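Local coordinates for cytidine deaminase (Mycobacterium leprae, PDB 3R2N), which probably catalyses the zinc-dependent hydrolytic deamination of cytidine to uridine in pyrimidine salvage, working as a homotetramer, at residues 12-17 with 79-84; 33-38 with 60-65. One frame throughout, in Å; residues are numbered along the deposited sequence.

How the contacts relate
Both contacts pack a helix on the central mixed sheet, and their centres lie about 8 Å apart. Contact 1 sets helix 10-21 on strand 77-83; contact 2 sets helix 61-71 on strand 34-39. These two strands are antiparallel neighbours, tied by probable hydrogen bonds from V83 N to G34 O (2.7 Å) and from F38 N to A79 O (2.9 Å). In chain order the helix of contact 1 comes first and its strand last, with both segments of contact 2 between them. The two helices cover opposite faces of the sheet, a three-layer arrangement as in other cytidine deaminases, and the zinc lies at the start of the helix of contact 2.

Contact 1 of 2, residues 12-17 with 79-84; sequences TLQKAA and AVYCVD
Helix 12-17 packs on strand 79-83 with L13 opposite Y81 and A17 opposite V83. The segment axes approach to 7.8 Å, and their N-to-C directions differ by 42°. No hydrogen bond spans the two segments, so side-chain packing carries the contact. Y81 has the most surface buried. Its CG is anti to the backbone N (chi1 -157°), on the helix side, and Q14 CB sits over one face of the Y81 ring, 3.7 Å from the ring centroid and displaced toward the rim. This is a CH-pi contact, closest between Q14 CB and Y81 CE1 at 3.4 Å. Beyond it the glutamine chain bends at chi2, and its amide plane is steeply inclined to the ring, 80° apart. Q14 NE2 donates to the backbone O of G87, which ties the helix to the loop following the strand. The arrangement is one outer layer of the cytidine deaminase alpha-beta-alpha fold, in which the first helix lies across the central sheet. L13 CB meets Y81 CB at 3.7 Å, while, nearer the start of the strand, L13 CD1 extends to A79 CB at 4.0 Å. Farther along, A17 CB touches V83 CG2 at 3.6 Å and lies equally near Y81 O. V83 CG2 also rests against A17 O at 3.5 Å.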
loop_
_atom_site.group_PDB
_atom_site.type_symbol
_atom_site.label_atom_id
_atom_site.label_comp_id
_atom_site.label_asym_id
_atom_site.label_seq_id
_atom_site.Cartn_x
_atom_site.Cartn_y
_atom_site.Cartn_z
ATOM N N THR D 12 0.134 30.820 1.125
ATOM C CA THR D 12 -0.361 30.420 -0.184
ATOM C C THR D 12 -0.598 28.926 -0.207
ATOM O O THR D 12 -1.668 28.473 -0.600
ATOM C CB THR D 12 0.596 30.826 -1.278
ATOM O OG1 THR D 12 0.633 32.248 -1.326
ATOM C CG2 THR D 12 0.143 30.306 -2.625
ATOM N N LEU D 13 0.391 28.167 0.249
ATOM C CA LEU D 13 0.253 26.711 0.354
ATOM C C LEU D 13 -0.952 26.277 1.225
ATOM O O LEU D 13 -1.693 25.365 0.852
ATOM C CB LEU D 13 1.558 26.091 0.849
ATOM C CG LEU D 13 2.763 26.220 -0.081
ATOM C CD1 LEU D 13 3.954 25.497 0.518
ATOM C CD2 LEU D 13 2.457 25.684 -1.489
ATOM N N GLN D 14 -1.178 26.970 2.348
ATOM C CA GLN D 14 -2.252 26.601 3.289
ATOM C C GLN D 14 -3.642 26.821 2.684
ATOM O O GLN D 14 -4.522 25.921 2.741
ATOM C CB GLN D 14 -2.032 27.277 4.656
ATOM C CG GLN D 14 -3.144 28.158 5.195
ATOM C CD GLN D 14 -4.208 27.396 5.927
ATOM O OE1 GLN D 14 -5.399 27.648 5.744
ATOM N NE2 GLN D 14 -3.793 26.460 6.770
ATOM N N LYS D 15 -3.815 27.981 2.054
ATOM C CA LYS D 15 -5.041 28.314 1.313
ATOM C C LYS D 15 -5.272 27.344 0.154
ATOM O O LYS D 15 -6.398 26.908 -0.062
ATOM C CB LYS D 15 -5.018 29.757 0.805
ATOM C CG LYS D 15 -5.293 30.796 1.903
ATOM C CD LYS D 15 -4.917 32.200 1.435
ATOM C CE LYS D 15 -4.369 33.031 2.582
ATOM N NZ LYS D 15 -5.341 34.022 3.175
ATOM N N ALA D 16 -4.213 27.016 -0.580
ATOM C CA ALA D 16 -4.322 26.082 -1.725
ATOM C C ALA D 16 -4.733 24.689 -1.276
ATOM O O ALA D 16 -5.543 24.041 -1.935
ATOM C CB ALA D 16 -3.031 26.019 -2.500
ATOM N N ALA D 17 -4.181 24.246 -0.144
ATOM C CA ALA D 17 -4.523 22.944 0.436
ATOM C C ALA D 17 -5.945 22.899 1.002
ATOM O O ALA D 17 -6.618 21.887 0.887
ATOM C CB ALA D 17 -3.492 22.524 1.506
ATOM N N ALA D 79 8.558 22.635 -1.037
ATOM C CA ALA D 79 7.851 22.930 0.206
ATOM C C ALA D 79 6.459 22.322 0.173
ATOM O O ALA D 79 5.792 22.364 -0.862
ATOM C CB ALA D 79 7.782 24.439 0.457
ATOM N N VAL D 80 6.019 21.773 1.305
ATOM C CA VAL D 80 4.735 21.063 1.368
ATOM C C VAL D 80 3.956 21.432 2.635
ATOM O O VAL D 80 4.537 21.522 3.730
ATOM C CB VAL D 80 4.941 19.520 1.329
ATOM C CG1 VAL D 80 3.631 18.788 1.477
ATOM C CG2 VAL D 80 5.603 19.113 0.058
ATOM N N TYR D 81 2.643 21.623 2.474
ATOM C CA TYR D 81 1.740 21.959 3.572
ATOM C C TYR D 81 0.490 21.063 3.480
ATOM O O TYR D 81 -0.309 21.194 2.534
ATOM C CB TYR D 81 1.331 23.438 3.452
ATOM C CG TYR D 81 0.852 24.123 4.730
ATOM C CD1 TYR D 81 1.178 25.445 4.991
ATOM C CD2 TYR D 81 0.049 23.462 5.660
ATOM C CE1 TYR D 81 0.740 26.086 6.173
ATOM C CE2 TYR D 81 -0.405 24.100 6.825
ATOM C CZ TYR D 81 -0.047 25.394 7.073
ATOM O OH TYR D 81 -0.488 25.992 8.225
ATOM N N CYS D 82 0.336 20.159 4.450
ATOM C CA CYS D 82 -0.813 19.257 4.498
ATOM C C CYS D 82 -1.846 19.753 5.526
ATOM O O CYS D 82 -1.486 20.248 6.617
ATOM C CB CYS D 82 -0.313 17.853 4.829
ATOM S SG CYS D 82 -1.469 16.503 4.675
ATOM N N VAL D 83 -3.127 19.639 5.175
ATOM C CA VAL D 83 -4.190 20.158 6.042
ATOM C C VAL D 83 -5.300 19.177 6.390
ATOM O O VAL D 83 -5.653 18.283 5.588
ATOM C CB VAL D 83 -4.871 21.409 5.449
ATOM C CG1 VAL D 83 -3.872 22.623 5.370
ATOM C CG2 VAL D 83 -5.561 21.060 4.124
ATOM N N ASP D 84 -5.860 19.344 7.587
ATOM C CA ASP D 84 -7.024 18.562 7.966
ATOM C C ASP D 84 -8.309 19.382 7.740
ATOM O O ASP D 84 -8.254 20.476 7.161
ATOM C CB ASP D 84 -6.900 18.065 9.404
ATOM C CG ASP D 84 -6.948 19.201 10.431
ATOM O OD1 ASP D 84 -7.415 20.320 10.109
ATOM O OD2 ASP D 84 -6.507 18.967 11.567
#

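Contact 2 of 2, residues 33-38 with 60-65. With ZN (zinc ion), chain K; EDO (1,2-ethanediol), chain L.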
loop_
_atom_site.group_PDB
_atom_site.type_symbol
_atom_site.label_atom_id
_atom_site.label_comp_id
_atom_site.label_asym_id
_atom_site.label_seq_id
_atom_site.Cartn_x
_atom_site.Cartn_y
_atom_site.Cartn_z
ATOM N N VAL D 33 -8.509 15.510 3.779
ATOM C CA VAL D 33 -7.160 16.087 3.789
ATOM C C VAL D 33 -6.819 16.714 2.429
ATOM O O VAL D 33 -7.096 16.135 1.356
ATOM C CB VAL D 33 -6.086 15.015 4.137
ATOM C CG1 VAL D 33 -4.699 15.575 4.103
ATOM C CG2 VAL D 33 -6.387 14.316 5.472
ATOM N N GLY D 34 -6.194 17.875 2.477
ATOM C CA GLY D 34 -5.675 18.517 1.292
ATOM C C GLY D 34 -4.197 18.769 1.484
ATOM O O GLY D 34 -3.727 18.876 2.623
ATOM N N VAL D 35 -3.451 18.806 0.375
ATOM C CA VAL D 35 -2.021 19.098 0.441
ATOM C C VAL D 35 -1.654 19.984 -0.720
ATOM O O VAL D 35 -2.280 19.935 -1.772
ATOM C CB VAL D 35 -1.123 17.805 0.461
ATOM C CG1 VAL D 35 -1.170 17.032 -0.894
ATOM C CG2 VAL D 35 0.301 18.151 0.818
ATOM N N ALA D 36 -0.623 20.786 -0.538
ATOM C CA ALA D 36 -0.189 21.672 -1.575
ATOM C C ALA D 36 1.321 21.801 -1.435
ATOM O O ALA D 36 1.858 21.809 -0.314
ATOM C CB ALA D 36 -0.892 23.070 -1.450
ATOM N N GLY D 37 1.978 21.947 -2.589
ATOM C CA GLY D 37 3.421 21.915 -2.687
ATOM C C GLY D 37 3.915 22.930 -3.695
ATOM O O GLY D 37 3.232 23.215 -4.669
ATOM N N PHE D 38 5.089 23.505 -3.431
ATOM C CA PHE D 38 5.850 24.212 -4.462
ATOM C C PHE D 38 6.898 23.295 -5.057
ATOM O O PHE D 38 7.599 22.585 -4.337
ATOM C CB PHE D 38 6.517 25.438 -3.885
ATOM C CG PHE D 38 5.587 26.589 -3.679
ATOM C CD1 PHE D 38 4.780 27.044 -4.721
ATOM C CD2 PHE D 38 5.534 27.250 -2.452
ATOM C CE1 PHE D 38 3.916 28.148 -4.551
ATOM C CE2 PHE D 38 4.679 28.355 -2.272
ATOM C CZ PHE D 38 3.855 28.788 -3.333
ATOM N N CYS D 60 -3.095 8.596 0.291
ATOM C CA CYS D 60 -2.998 9.823 1.084
ATOM C C CYS D 60 -2.984 11.021 0.154
ATOM O O CYS D 60 -2.722 10.873 -1.036
ATOM C CB CYS D 60 -1.767 9.838 1.977
ATOM S SG CYS D 60 -1.806 8.635 3.373
ATOM N N ALA D 61 -3.277 12.197 0.705
ATOM C CA ALA D 61 -3.197 13.447 -0.031
ATOM C C ALA D 61 -1.820 13.605 -0.694
ATOM O O ALA D 61 -1.746 13.999 -1.870
ATOM C CB ALA D 61 -3.518 14.668 0.911
ATOM N N GLU D 62 -0.754 13.269 0.042
ATOM C CA GLU D 62 0.634 13.402 -0.434
ATOM C C GLU D 62 0.915 12.497 -1.645
ATOM O O GLU D 62 1.613 12.926 -2.565
ATOM C CB GLU D 62 1.657 13.135 0.692
ATOM C CG GLU D 62 1.502 14.040 1.927
ATOM C CD GLU D 62 0.609 13.417 2.978
ATOM O OE1 GLU D 62 -0.553 13.066 2.651
ATOM O OE2 GLU D 62 1.064 13.245 4.128
ATOM N N CYS D 63 0.384 11.267 -1.622
ATOM C CA CYS D 63 0.355 10.356 -2.815
ATOM C C CYS D 63 -0.253 11.067 -4.045
ATOM O O CYS D 63 0.320 11.013 -5.148
ATOM C CB CYS D 63 -0.467 9.095 -2.546
ATOM S SG CYS D 63 0.158 7.997 -1.229
ATOM N N SER D 64 -1.405 11.741 -3.845
ATOM C CA SER D 64 -2.100 12.304 -4.977
ATOM C C SER D 64 -1.238 13.386 -5.576
ATOM O O SER D 64 -1.091 13.462 -6.799
ATOM C CB SER D 64 -3.483 12.826 -4.622
ATOM O OG SER D 64 -4.351 11.762 -4.337
ATOM N N MET D 65 -0.600 14.139 -4.692
ATOM C CA MET D 65 0.265 15.245 -5.070
ATOM C C MET D 65 1.500 14.788 -5.814
ATOM O O MET D 65 1.888 15.397 -6.803
ATOM C CB MET D 65 0.664 16.066 -3.834
ATOM C CG MET D 65 1.638 17.173 -4.183
ATOM S SD MET D 65 2.221 18.065 -2.735
ATOM C CE MET D 65 3.128 16.769 -1.891
HETATM ZN ZN ZN K . 0.285 9.366 4.324
HETATM C C1 EDO L . -1.612 12.683 6.444
HETATM O O1 EDO L . -1.951 13.232 5.154
HETATM C C2 EDO L . -1.085 11.268 6.239
HETATM O O2 EDO L . 0.018 11.287 5.305
#
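V35, A61 and M65 carry this contact between strand 34-38 and the first turn of helix 61-71. V35 CG1 lies between the backbone N and the carbonyl carbon (chi1 68°) and points into the helix, where it meets A61 O at 3.2 Å and M65 CB at 3.6 Å. A61 O accepts the helical bond from M65 N, so the methyl packs beside a satisfied carbonyl. A61 CB fits between two valines, 3.5 Å from V33 CG1 and 3.8 Å from V35 CG1. M65 crosses V35 at about a right angle; its chain is extended to SD (chi2 -175°), which lies 3.9 Å from G37 N, and a bend at chi3 sets M65 CE 4.2 Å from V35 CG2.

The same helix start contributes to the metal site. C60, at the N-cap position, binds zinc through SG at 2.4 Å, with C93 and C96 as the other protein ligands. O2 of an ethanediol, probably from the crystallisation liquor, takes a further zinc position, while its O1 donates to E62 OE1 at 2.9 Å. The glutamate beside the zinc and the cysteine ligands match the cytidine deaminase active site, where such a residue is thought to shuttle protons.

Strand 77-83 borders the packing, with V80 touching both V35 and M65; helix 94-104 flanks C60 and E62, and helix 10-21 covers A36 from the other face of the sheet.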